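Local atomic coordinates of hypothetical glycoside hydrolase (Parabacteroides distasonis, PDB entry 3TAW), a protein that is of unknown function but resembles carbohydrate-active enzymes of the glycoside hydrolase type, which in this group are built as five-bladed beta-propellers. Residues 137-141 with 142-146; 44-47 with 48-52; 251-255 with 256-260. One frame throughout, in Å; residues are numbered along the deposited sequence.

Interaction 1: 137-141 with 142-146. With EDO (1,2-ethanediol), chain K.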
ATOM      1  N   GLN A 137      -2.533   6.554  10.081  1.00 13.93           N
ATOM      2  CA  GLN A 137      -3.276   6.792  11.328  1.00 14.47           C
ATOM      3  C   GLN A 137      -4.410   7.736  10.990  1.00 15.27           C
ATOM      4  O   GLN A 137      -4.171   8.780  10.358  1.00 15.62           O
ATOM      5  CB  GLN A 137      -2.373   7.442  12.371  1.00 14.81           C
ATOM      6  CG  GLN A 137      -1.094   6.667  12.680  1.00 14.98           C
ATOM      7  CD  GLN A 137      -0.290   7.349  13.752  1.00 15.90           C
ATOM      8  OE1 GLN A 137       0.090   8.527  13.600  1.00 16.28           O
ATOM      9  NE2 GLN A 137      -0.009   6.632  14.845  1.00 15.63           N
ATOM     10  N   TRP A 138      -5.635   7.399  11.379  1.00 15.49           N
ATOM     11  CA  TRP A 138      -6.781   8.275  11.080  1.00 16.47           C
ATOM     12  C   TRP A 138      -7.569   8.561  12.328  1.00 17.57           C
ATOM     13  O   TRP A 138      -8.084   7.652  12.980  1.00 16.70           O
ATOM     14  CB  TRP A 138      -7.667   7.646  10.029  1.00 16.67           C
ATOM     15  CG  TRP A 138      -8.864   8.426   9.514  1.00 17.33           C
ATOM     16  CD1 TRP A 138     -10.096   7.906   9.237  1.00 17.46           C
ATOM     17  CD2 TRP A 138      -8.933   9.821   9.133  1.00 17.87           C
ATOM     18  NE1 TRP A 138     -10.908   8.859   8.732  1.00 18.14           N
ATOM     19  CE2 TRP A 138     -10.226  10.046   8.644  1.00 18.61           C
ATOM     20  CE3 TRP A 138      -8.023  10.884   9.146  1.00 18.46           C
ATOM     21  CZ2 TRP A 138     -10.654  11.304   8.195  1.00 19.52           C
ATOM     22  CZ3 TRP A 138      -8.432  12.120   8.678  1.00 19.19           C
ATOM     23  CH2 TRP A 138      -9.742  12.321   8.222  1.00 19.91           C
ATOM     24  N   ASN A 139      -7.646   9.843  12.656  1.00 18.49           N
ATOM     25  CA  ASN A 139      -8.373  10.302  13.815  1.00 20.07           C
ATOM     26  C   ASN A 139      -9.502  11.249  13.419  1.00 21.46           C
ATOM     27  O   ASN A 139      -9.998  12.010  14.265  1.00 22.99           O
ATOM     28  CB  ASN A 139      -7.425  10.988  14.791  1.00 20.26           C
ATOM     29  CG  ASN A 139      -6.821  12.253  14.229  1.00 20.56           C
ATOM     30  OD1 ASN A 139      -7.071  12.630  13.079  1.00 20.81           O
ATOM     31  ND2 ASN A 139      -6.039  12.931  15.053  1.00 21.39           N
ATOM     32  N   ARG A 140      -9.913  11.181  12.151  1.00 22.16           N
ATOM     33  CA  ARG A 140     -10.948  12.064  11.565  1.00 24.40           C
ATOM     34  C   ARG A 140     -10.545  13.527  11.448  1.00 24.79           C
ATOM     35  O   ARG A 140     -11.380  14.358  11.114  1.00 25.72           O
ATOM     36  CB  ARG A 140     -12.265  12.012  12.335  1.00 26.73           C
ATOM     37  CG  ARG A 140     -12.763  10.655  12.614  1.00 29.26           C
ATOM     38  CD  ARG A 140     -13.959  10.268  11.766  1.00 31.06           C
ATOM     39  NE  ARG A 140     -14.546   9.113  12.409  1.00 30.98           N
ATOM     40  CZ  ARG A 140     -14.316   7.835  12.072  1.00 30.71           C
ATOM     41  NH1 ARG A 140     -13.560   7.491  11.019  1.00 27.25           N
ATOM     42  NH2 ARG A 140     -14.904   6.878  12.789  1.00 31.66           N
ATOM     43  N   LYS A 141      -9.282  13.832  11.698  1.00 24.21           N
ATOM     44  CA  LYS A 141      -8.781  15.183  11.541  1.00 24.42           C
ATOM     45  C   LYS A 141      -7.658  15.224  10.500  1.00 23.04           C
ATOM     46  O   LYS A 141      -7.775  15.924   9.492  1.00 24.00           O
ATOM     47  CB  LYS A 141      -8.317  15.713  12.889  1.00 25.54           C
ATOM     48  CG  LYS A 141      -9.478  15.838  13.869  1.00 27.94           C
ATOM     49  CD  LYS A 141      -9.120  16.647  15.078  1.00 30.03           C
ATOM     50  CE  LYS A 141      -8.336  15.861  16.090  1.00 31.23           C
ATOM     51  NZ  LYS A 141      -8.805  16.201  17.484  1.00 34.09           N
ATOM     52  N   VAL A 142      -6.583  14.479  10.741  1.00 21.68           N
ATOM     53  CA  VAL A 142      -5.440  14.440   9.829  1.00 20.24           C
ATOM     54  C   VAL A 142      -4.987  12.982   9.651  1.00 18.95           C
ATOM     55  O   VAL A 142      -4.782  12.290  10.658  1.00 18.13           O
ATOM     56  CB  VAL A 142      -4.238  15.241  10.383  1.00 20.84           C
ATOM     57  CG1 VAL A 142      -3.113  15.276   9.353  1.00 21.13           C
ATOM     58  CG2 VAL A 142      -4.641  16.699  10.787  1.00 21.92           C
ATOM     59  N   PRO A 143      -4.849  12.513   8.393  1.00 17.59           N
ATOM     60  CA  PRO A 143      -4.236  11.215   8.186  1.00 16.88           C
ATOM     61  C   PRO A 143      -2.723  11.343   8.254  1.00 16.20           C
ATOM     62  O   PRO A 143      -2.141  12.281   7.690  1.00 15.95           O
ATOM     63  CB  PRO A 143      -4.703  10.816   6.781  1.00 16.84           C
ATOM     64  CG  PRO A 143      -4.891  12.122   6.083  1.00 17.50           C
ATOM     65  CD  PRO A 143      -5.247  13.133   7.115  1.00 18.11           C
ATOM     66  N   ARG A 144      -2.083  10.427   8.974  1.00 15.49           N
ATOM     67  CA  ARG A 144      -0.641  10.504   9.157  1.00 15.55           C
ATOM     68  C   ARG A 144       0.009   9.170   8.848  1.00 14.77           C
ATOM     69  O   ARG A 144      -0.410   8.127   9.353  1.00 14.35           O
ATOM     70  CB  ARG A 144      -0.255  10.932  10.561  1.00 16.17           C
ATOM     71  CG  ARG A 144      -0.766  12.331  10.973  1.00 17.38           C
ATOM     72  CD  ARG A 144      -0.245  12.690  12.350  1.00 18.54           C
ATOM     73  NE  ARG A 144      -0.533  14.073  12.725  1.00 19.92           N
ATOM     74  CZ  ARG A 144      -1.659  14.502  13.286  1.00 20.96           C
ATOM     75  NH1 ARG A 144      -2.652  13.666  13.544  1.00 21.16           N
ATOM     76  NH2 ARG A 144      -1.802  15.798  13.570  1.00 21.78           N
ATOM     77  N   LEU A 145       1.040   9.221   8.021  1.00 14.47           N
ATOM     78  CA  LEU A 145       1.848   8.040   7.751  1.00 14.02           C
ATOM     79  C   LEU A 145       2.639   7.695   9.008  1.00 14.12           C
ATOM     80  O   LEU A 145       3.368   8.543   9.537  1.00 15.42           O
ATOM     81  CB  LEU A 145       2.800   8.356   6.595  1.00 14.10           C
ATOM     82  CG  LEU A 145       3.644   7.253   6.011  1.00 14.38           C
ATOM     83  CD1 LEU A 145       2.763   6.121   5.382  1.00 13.70           C
ATOM     84  CD2 LEU A 145       4.587   7.883   4.983  1.00 14.78           C
ATOM     85  N   ALA A 146       2.550   6.449   9.452  1.00 13.58           N
ATOM     86  CA  ALA A 146       3.218   6.024  10.674  1.00 13.81           C
ATOM     87  C   ALA A 146       3.907   4.678  10.466  1.00 13.40           C
ATOM     88  O   ALA A 146       3.657   3.974   9.482  1.00 12.58           O
ATOM     89  CB  ALA A 146       2.197   5.974  11.855  1.00 14.33           C
TER
HETATM   90  C1  EDO K 396       3.042  13.564   8.908  1.00 23.26           C
HETATM   91  O1  EDO K 396       1.688  13.338   8.566  1.00 21.88           O
HETATM   92  C2  EDO K 396       3.678  12.491   9.804  1.00 24.82           C
HETATM   93  O2  EDO K 396       4.152  11.311   9.154  1.00 26.51           O
HETATM   94  O   HOH W   1      -4.645  15.601  14.856  1.00 26.07           O

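Interaction 2: 44-47 with 48-52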
ATOM      1  N   ALA A  44     -17.819  -6.000  15.540  1.00 15.64           N
ATOM      2  CA  ALA A  44     -17.724  -6.764  14.286  1.00 15.13           C
ATOM      3  C   ALA A  44     -16.750  -6.035  13.346  1.00 14.67           C
ATOM      4  O   ALA A  44     -17.137  -5.184  12.519  1.00 15.01           O
ATOM      5  CB  ALA A  44     -19.086  -6.958  13.652  1.00 15.51           C
ATOM      6  N   TRP A  45     -15.484  -6.381  13.512  1.00 14.28           N
ATOM      7  CA  TRP A  45     -14.375  -5.592  13.007  1.00 14.02           C
ATOM      8  C   TRP A  45     -14.142  -5.714  11.507  1.00 13.91           C
ATOM      9  O   TRP A  45     -13.389  -4.923  10.950  1.00 14.50           O
ATOM     10  CB  TRP A  45     -13.095  -5.958  13.767  1.00 13.48           C
ATOM     11  CG  TRP A  45     -12.625  -7.353  13.574  1.00 13.34           C
ATOM     12  CD1 TRP A  45     -12.996  -8.463  14.293  1.00 13.55           C
ATOM     13  CD2 TRP A  45     -11.633  -7.795  12.643  1.00 12.96           C
ATOM     14  NE1 TRP A  45     -12.329  -9.567  13.836  1.00 13.39           N
ATOM     15  CE2 TRP A  45     -11.485  -9.191  12.819  1.00 13.05           C
ATOM     16  CE3 TRP A  45     -10.867  -7.150  11.663  1.00 12.98           C
ATOM     17  CZ2 TRP A  45     -10.587  -9.954  12.062  1.00 12.72           C
ATOM     18  CZ3 TRP A  45      -9.978  -7.903  10.919  1.00 12.71           C
ATOM     19  CH2 TRP A  45      -9.845  -9.289  11.109  1.00 12.95           C
ATOM     20  N   GLU A  46     -14.778  -6.685  10.855  1.00 14.65           N
ATOM     21  CA  GLU A  46     -14.595  -6.879   9.415  1.00 15.09           C
ATOM     22  C   GLU A  46     -15.916  -7.082   8.694  1.00 15.67           C
ATOM     23  O   GLU A  46     -15.981  -7.656   7.598  1.00 15.05           O
ATOM     24  CB  GLU A  46     -13.616  -8.024   9.141  1.00 14.93           C
ATOM     25  CG  GLU A  46     -13.955  -9.349   9.779  1.00 15.23           C
ATOM     26  CD  GLU A  46     -12.971 -10.445   9.428  1.00 15.47           C
ATOM     27  OE1 GLU A  46     -12.056 -10.181   8.601  1.00 14.48           O
ATOM     28  OE2 GLU A  46     -13.127 -11.569   9.976  1.00 15.64           O
ATOM     29  N   GLU A  47     -16.972  -6.529   9.270  1.00 16.78           N
ATOM     30  CA  GLU A  47     -18.320  -6.765   8.777  1.00 18.57           C
ATOM     31  C   GLU A  47     -18.658  -6.028   7.494  1.00 17.75           C
ATOM     32  O   GLU A  47     -19.494  -6.482   6.728  1.00 17.91           O
ATOM     33  CB  GLU A  47     -19.297  -6.362   9.891  1.00 20.58           C
ATOM     34  CG  GLU A  47     -20.751  -6.467   9.567  1.00 24.24           C
ATOM     35  CD  GLU A  47     -21.583  -6.274  10.817  1.00 24.78           C
ATOM     36  OE1 GLU A  47     -21.514  -5.171  11.392  1.00 26.04           O
ATOM     37  OE2 GLU A  47     -22.253  -7.245  11.240  1.00 30.44           O
ATOM     38  N   SER A  48     -18.032  -4.885   7.252  1.00 17.51           N
ATOM     39  CA  SER A  48     -18.463  -4.030   6.136  1.00 17.50           C
ATOM     40  C   SER A  48     -17.658  -4.206   4.856  1.00 16.53           C
ATOM     41  O   SER A  48     -18.218  -4.429   3.780  1.00 16.42           O
ATOM     42  CB  SER A  48     -18.434  -2.566   6.559  1.00 18.75           C
ATOM     43  OG  SER A  48     -19.066  -1.751   5.566  1.00 20.22           O
ATOM     44  N   ASP A  49     -16.344  -4.083   4.965  1.00 15.37           N
ATOM     45  CA  ASP A  49     -15.462  -4.084   3.782  1.00 15.01           C
ATOM     46  C   ASP A  49     -14.077  -4.587   4.183  1.00 14.09           C
ATOM     47  O   ASP A  49     -13.619  -4.295   5.269  1.00 14.01           O
ATOM     48  CB  ASP A  49     -15.360  -2.680   3.201  1.00 15.83           C
ATOM     49  CG  ASP A  49     -16.698  -2.161   2.652  1.00 16.54           C
ATOM     50  OD1 ASP A  49     -17.080  -2.572   1.541  1.00 17.12           O
ATOM     51  OD2 ASP A  49     -17.360  -1.336   3.340  1.00 17.88           O
ATOM     52  N   THR A  50     -13.428  -5.335   3.299  1.00 13.43           N
ATOM     53  CA  THR A  50     -12.094  -5.894   3.534  1.00 12.79           C
ATOM     54  C   THR A  50     -11.301  -5.644   2.259  1.00 12.88           C
ATOM     55  O   THR A  50     -11.595  -6.242   1.220  1.00 12.85           O
ATOM     56  CB  THR A  50     -12.145  -7.412   3.828  1.00 12.72           C
ATOM     57  OG1 THR A  50     -12.910  -8.085   2.815  1.00 12.88           O
ATOM     58  CG2 THR A  50     -12.751  -7.664   5.214  1.00 12.78           C
ATOM     59  N   PHE A  51     -10.300  -4.758   2.331  1.00 12.53           N
ATOM     60  CA  PHE A  51      -9.683  -4.259   1.102  1.00 12.45           C
ATOM     61  C   PHE A  51      -8.232  -3.838   1.346  1.00 12.37           C
ATOM     62  O   PHE A  51      -7.610  -4.397   2.247  1.00 12.64           O
ATOM     63  CB  PHE A  51     -10.591  -3.152   0.474  1.00 12.74           C
ATOM     64  CG  PHE A  51     -10.883  -1.948   1.373  1.00 12.89           C
ATOM     65  CD1 PHE A  51     -11.725  -2.055   2.501  1.00 12.96           C
ATOM     66  CD2 PHE A  51     -10.428  -0.687   1.023  1.00 12.97           C
ATOM     67  CE1 PHE A  51     -12.004  -0.958   3.283  1.00 13.48           C
ATOM     68  CE2 PHE A  51     -10.731   0.440   1.801  1.00 13.51           C
ATOM     69  CZ  PHE A  51     -11.520   0.313   2.927  1.00 13.48           C
ATOM     70  N   ASN A  52      -7.690  -2.982   0.468  1.00 12.34           N
ATOM     71  CA  ASN A  52      -6.349  -2.345   0.565  1.00 12.04           C
ATOM     72  C   ASN A  52      -5.360  -3.090   1.446  1.00 11.79           C
ATOM     73  O   ASN A  52      -5.120  -2.703   2.592  1.00 12.34           O
ATOM     74  CB  ASN A  52      -6.494  -0.886   0.981  1.00 12.55           C
ATOM     75  CG  ASN A  52      -7.199  -0.064  -0.073  1.00 12.56           C
ATOM     76  OD1 ASN A  52      -7.620  -0.624  -1.089  1.00 12.86           O
ATOM     77  ND2 ASN A  52      -7.345   1.254   0.153  1.00 12.89           N
TER
HETATM   78  O   HOH W   2     -20.709  -6.191   3.978  1.00 40.11           O

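Interaction 3: 251-255 with 256-260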
ATOM      1  N   ALA A 251       8.513  -0.667  -3.484  1.00 10.91           N
ATOM      2  CA  ALA A 251       9.244  -0.542  -4.728  1.00 10.94           C
ATOM      3  C   ALA A 251      10.310  -1.630  -4.804  1.00 11.53           C
ATOM      4  O   ALA A 251      10.763  -2.145  -3.771  1.00 11.69           O
ATOM      5  CB  ALA A 251       9.902   0.841  -4.828  1.00 10.98           C
ATOM      6  N   ILE A 252      10.714  -1.944  -6.036  1.00 11.92           N
ATOM      7  CA  ILE A 252      11.654  -3.025  -6.322  1.00 12.52           C
ATOM      8  C   ILE A 252      12.859  -2.533  -7.122  1.00 12.78           C
ATOM      9  O   ILE A 252      12.718  -2.125  -8.280  1.00 12.36           O
ATOM     10  CB  ILE A 252      10.987  -4.179  -7.095  1.00 12.87           C
ATOM     11  CG1 ILE A 252       9.767  -4.693  -6.324  1.00 13.35           C
ATOM     12  CG2 ILE A 252      11.981  -5.315  -7.283  1.00 13.65           C
ATOM     13  CD1 ILE A 252       9.028  -5.843  -6.986  1.00 14.15           C
ATOM     14  N   LEU A 253      14.037  -2.622  -6.506  1.00 13.47           N
ATOM     15  CA  LEU A 253      15.301  -2.220  -7.121  1.00 14.63           C
ATOM     16  C   LEU A 253      15.766  -3.354  -8.014  1.00 14.94           C
ATOM     17  O   LEU A 253      16.085  -4.429  -7.512  1.00 15.02           O
ATOM     18  CB  LEU A 253      16.343  -1.935  -6.034  1.00 15.67           C
ATOM     19  CG  LEU A 253      17.806  -1.761  -6.411  1.00 17.88           C
ATOM     20  CD1 LEU A 253      17.959  -0.604  -7.347  1.00 18.79           C
ATOM     21  CD2 LEU A 253      18.672  -1.575  -5.117  1.00 19.13           C
ATOM     22  N   THR A 254      15.792  -3.119  -9.323  1.00 14.41           N
ATOM     23  CA  THR A 254      16.259  -4.107 -10.287  1.00 15.02           C
ATOM     24  C   THR A 254      17.489  -3.545 -10.976  1.00 16.13           C
ATOM     25  O   THR A 254      17.830  -2.362 -10.807  1.00 15.76           O
ATOM     26  CB  THR A 254      15.178  -4.439 -11.364  1.00 14.50           C
ATOM     27  OG1 THR A 254      15.049  -3.338 -12.274  1.00 14.12           O
ATOM     28  CG2 THR A 254      13.767  -4.749 -10.733  1.00 13.50           C
ATOM     29  N   LYS A 255      18.159  -4.376 -11.782  1.00 17.35           N
ATOM     30  CA  LYS A 255      19.288  -3.871 -12.592  1.00 19.11           C
ATOM     31  C   LYS A 255      18.891  -2.769 -13.573  1.00 19.37           C
ATOM     32  O   LYS A 255      19.750  -1.956 -14.001  1.00 19.78           O
ATOM     33  CB  LYS A 255      19.936  -5.020 -13.374  1.00 20.51           C
ATOM     34  CG  LYS A 255      20.625  -6.030 -12.495  1.00 21.43           C
ATOM     35  CD  LYS A 255      21.844  -5.466 -11.788  1.00 23.11           C
ATOM     36  CE  LYS A 255      22.398  -6.448 -10.782  1.00 24.31           C
ATOM     37  NZ  LYS A 255      23.513  -5.872  -9.977  1.00 26.34           N
ATOM     38  N   ASP A 256      17.618  -2.757 -13.968  1.00 18.90           N
ATOM     39  CA  ASP A 256      17.103  -1.785 -14.932  1.00 20.01           C
ATOM     40  C   ASP A 256      16.514  -0.528 -14.327  1.00 19.08           C
ATOM     41  O   ASP A 256      16.066   0.353 -15.075  1.00 19.45           O
ATOM     42  CB  ASP A 256      16.082  -2.473 -15.834  1.00 22.33           C
ATOM     43  CG  ASP A 256      16.714  -3.586 -16.632  1.00 25.18           C
ATOM     44  OD1 ASP A 256      17.715  -3.288 -17.304  1.00 26.38           O
ATOM     45  OD2 ASP A 256      16.284  -4.758 -16.529  1.00 27.46           O
ATOM     46  N   GLY A 257      16.503  -0.443 -12.994  1.00 17.04           N
ATOM     47  CA  GLY A 257      15.963   0.704 -12.276  1.00 16.05           C
ATOM     48  C   GLY A 257      15.083   0.281 -11.119  1.00 14.86           C
ATOM     49  O   GLY A 257      14.847  -0.934 -10.903  1.00 14.86           O
ATOM     50  N   ILE A 258      14.585   1.271 -10.385  1.00 13.88           N
ATOM     51  CA  ILE A 258      13.690   1.015  -9.261  1.00 13.06           C
ATOM     52  C   ILE A 258      12.265   1.062  -9.789  1.00 12.86           C
ATOM     53  O   ILE A 258      11.822   2.081 -10.316  1.00 13.12           O
ATOM     54  CB  ILE A 258      13.901   2.006  -8.113  1.00 13.02           C
ATOM     55  CG1 ILE A 258      15.342   1.943  -7.589  1.00 13.12           C
ATOM     56  CG2 ILE A 258      12.902   1.729  -6.975  1.00 12.62           C
ATOM     57  CD1 ILE A 258      15.763   3.151  -6.747  1.00 13.12           C
ATOM     58  N   VAL A 259      11.568  -0.061  -9.690  1.00 12.14           N
ATOM     59  CA  VAL A 259      10.216  -0.184 -10.201  1.00 11.98           C
ATOM     60  C   VAL A 259       9.224   0.185  -9.100  1.00 11.43           C
ATOM     61  O   VAL A 259       9.264  -0.389  -8.019  1.00 11.06           O
ATOM     62  CB  VAL A 259       9.931  -1.622 -10.694  1.00 12.12           C
ATOM     63  CG1 VAL A 259       8.508  -1.724 -11.237  1.00 12.64           C
ATOM     64  CG2 VAL A 259      10.957  -2.035 -11.773  1.00 12.43           C
ATOM     65  N   LEU A 260       8.337   1.137  -9.396  1.00 11.50           N
ATOM     66  CA  LEU A 260       7.291   1.553  -8.471  1.00 11.35           C
ATOM     67  C   LEU A 260       5.925   1.285  -9.073  1.00 11.55           C
ATOM     68  O   LEU A 260       5.574   1.868 -10.090  1.00 11.72           O
ATOM     69  CB  LEU A 260       7.429   3.039  -8.135  1.00 11.27           C
ATOM     70  CG  LEU A 260       6.343   3.671  -7.262  1.00 11.29           C
ATOM     71  CD1 LEU A 260       6.411   3.071  -5.822  1.00 11.22           C
ATOM     72  CD2 LEU A 260       6.401   5.251  -7.265  1.00 11.61           C
TER

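Interaction 1: 137-141 with 142-146
N139 reaches forward across the bend to V142 with its side-chain carbonyl. N139 OD1 accepts from V142 N at 3.0 Å, in the amide plane, and from K141 N at 2.9 Å, which comes from above that plane; the K141 bond makes an Asx turn, for which asparagine's short amide is the right length. On the face of W138 and P143 the packing is tight: the W138 ring points an edge at the proline, with W138 CZ3 3.7 Å from P143 CD, while R140 N lies over the centre of one ring face. This is the turn of the beta hairpin formed by strands 131-138 and 143-150, the two inner strands of a four-stranded antiparallel sheet, as in a propeller blade. An almost straight bond (175°) from Q137 N to R144 O, 2.7 Å, begins the ladder, and R144 N returns one to Q137 O. On the face of Q137 and R144, the Q137 amide lies against the small methyl of A146, and E113, Q109 and N112 satisfy its polar end. Beyond N139 this face loosens and a water enters, accepting from N139 ND2 and from R144 NH1. V142 CB sits over one face of the guanidinium; R144 NH2 makes a salt bridge to D173, and R144 NE a hydrogen bond to the carbonyl of K172. O2 of a 1,2-ethanediol, probably from the crystallisation liquor, donates to L145 O.

Interaction 2: 44-47 with 48-52
The first torsion of T50 sets its contact with E46. At chi1 51° OG1 takes the position between the backbone N and the carbonyl carbon, which leaves the methyl beside the backbone N and turned to E46 CB. E46 CB and T50 CG2 then touch at 4.0 Å, and T50 CG2 is equally far from E46 O. Threonine suits this place because its two branches divide the work, the methyl packing against E46 while the hydroxyl makes a weak bond to the carbonyl of I27. The chi1 of E46 (55°) does something else: it sends CG away from this touch and over the centre of the W45 ring, 3.9 Å above the plane. The buried E46 carboxylate is taken by R96 in a salt bridge and by the hydroxyls of Y66 and T32. The backbone here is a type I beta turn from A44 to E47 leading into strand 49-58, and the strand opens with a classic beta bulge, S48 and D49 both facing E69 of strand 61-69. At the bulge S48 OG swings anti to its own N and donates to D49 OD2 at 2.8 Å, meeting the carboxylate from above its plane. R79 binds both groups, by a salt bridge to D49 and a hydrogen bond to S48, which probably stabilises the buried negative charge. No direct hydrogen bond joins 44-47 to 48-52; instead a water bridges them, donating to E47 O at 3.0 Å and to S48 O at 3.1 Å.

Interaction 3: 251-255 with 256-260
G257 O is gripped twice by T254. The hydroxyl, T254 OG1, donates to G257 O at 2.8 Å in the carbonyl plane and on a lone pair, while T254 N reaches G257 O at 2.9 Å from above that plane. With chi1 at 73°, T254 places OG1 between its N and carbonyl carbon, just where it can lean across the turn; T254 OG1 also accepts a weak bond from D256 N. Threonine thus ties the end of its strand to the turn from both backbone and side chain. The turn is of type I, T254 to G257, closed by G257 N to T254 O at 3.2 Å, and its middle residues, K255 and D256, are charged and exposed. Glycine fits the fourth place, because at phi 135° a beta carbon would be pressed against the carbonyl oxygen of D256. Beyond the turn the strands pair as an antiparallel hairpin: V259 N binds I252 O at 2.8 Å, and I252 N answers to V259 O. One face carries I252, T254 and V259, with T254 CG2 and V259 CG2 4.0 Å apart. On the other, L253 CD1 packs on I258 CG1 at 3.7 Å, and I258 turns its other branch, CG2, to A251 CB at 3.8 Å. Y202 of strand 199-203 presses on A251, I258 and L260. The chain terminus runs close by: N355 is hydrogen-bonded to K255 through the backbone, and F356 lies against I252; N355 and F356 belong to the magnesium site. Strand 244-254 lies parallel to strand 179-186, and strand 257-265 is flanked antiparallel by strand 281-288.

How the interactions relate
From the N terminus the three contacts come in series, none nesting in or crossing another. Interaction 2 turns the chain out of strand 41-44 and into strand 49-58, an outermost strand of the first four-stranded sheet. Interaction 1 closes the hairpin in the middle of the next such sheet, its centre about 19 Å from that of interaction 2. R79 links these two neighbourhoods: its side chain meets S48 and D49, and its carbonyl accepts from R140. Interaction 3 closes a later hairpin in the large mixed sheet, on the opposite side of the chain's centre from the other two, and brings in the C-terminal residues.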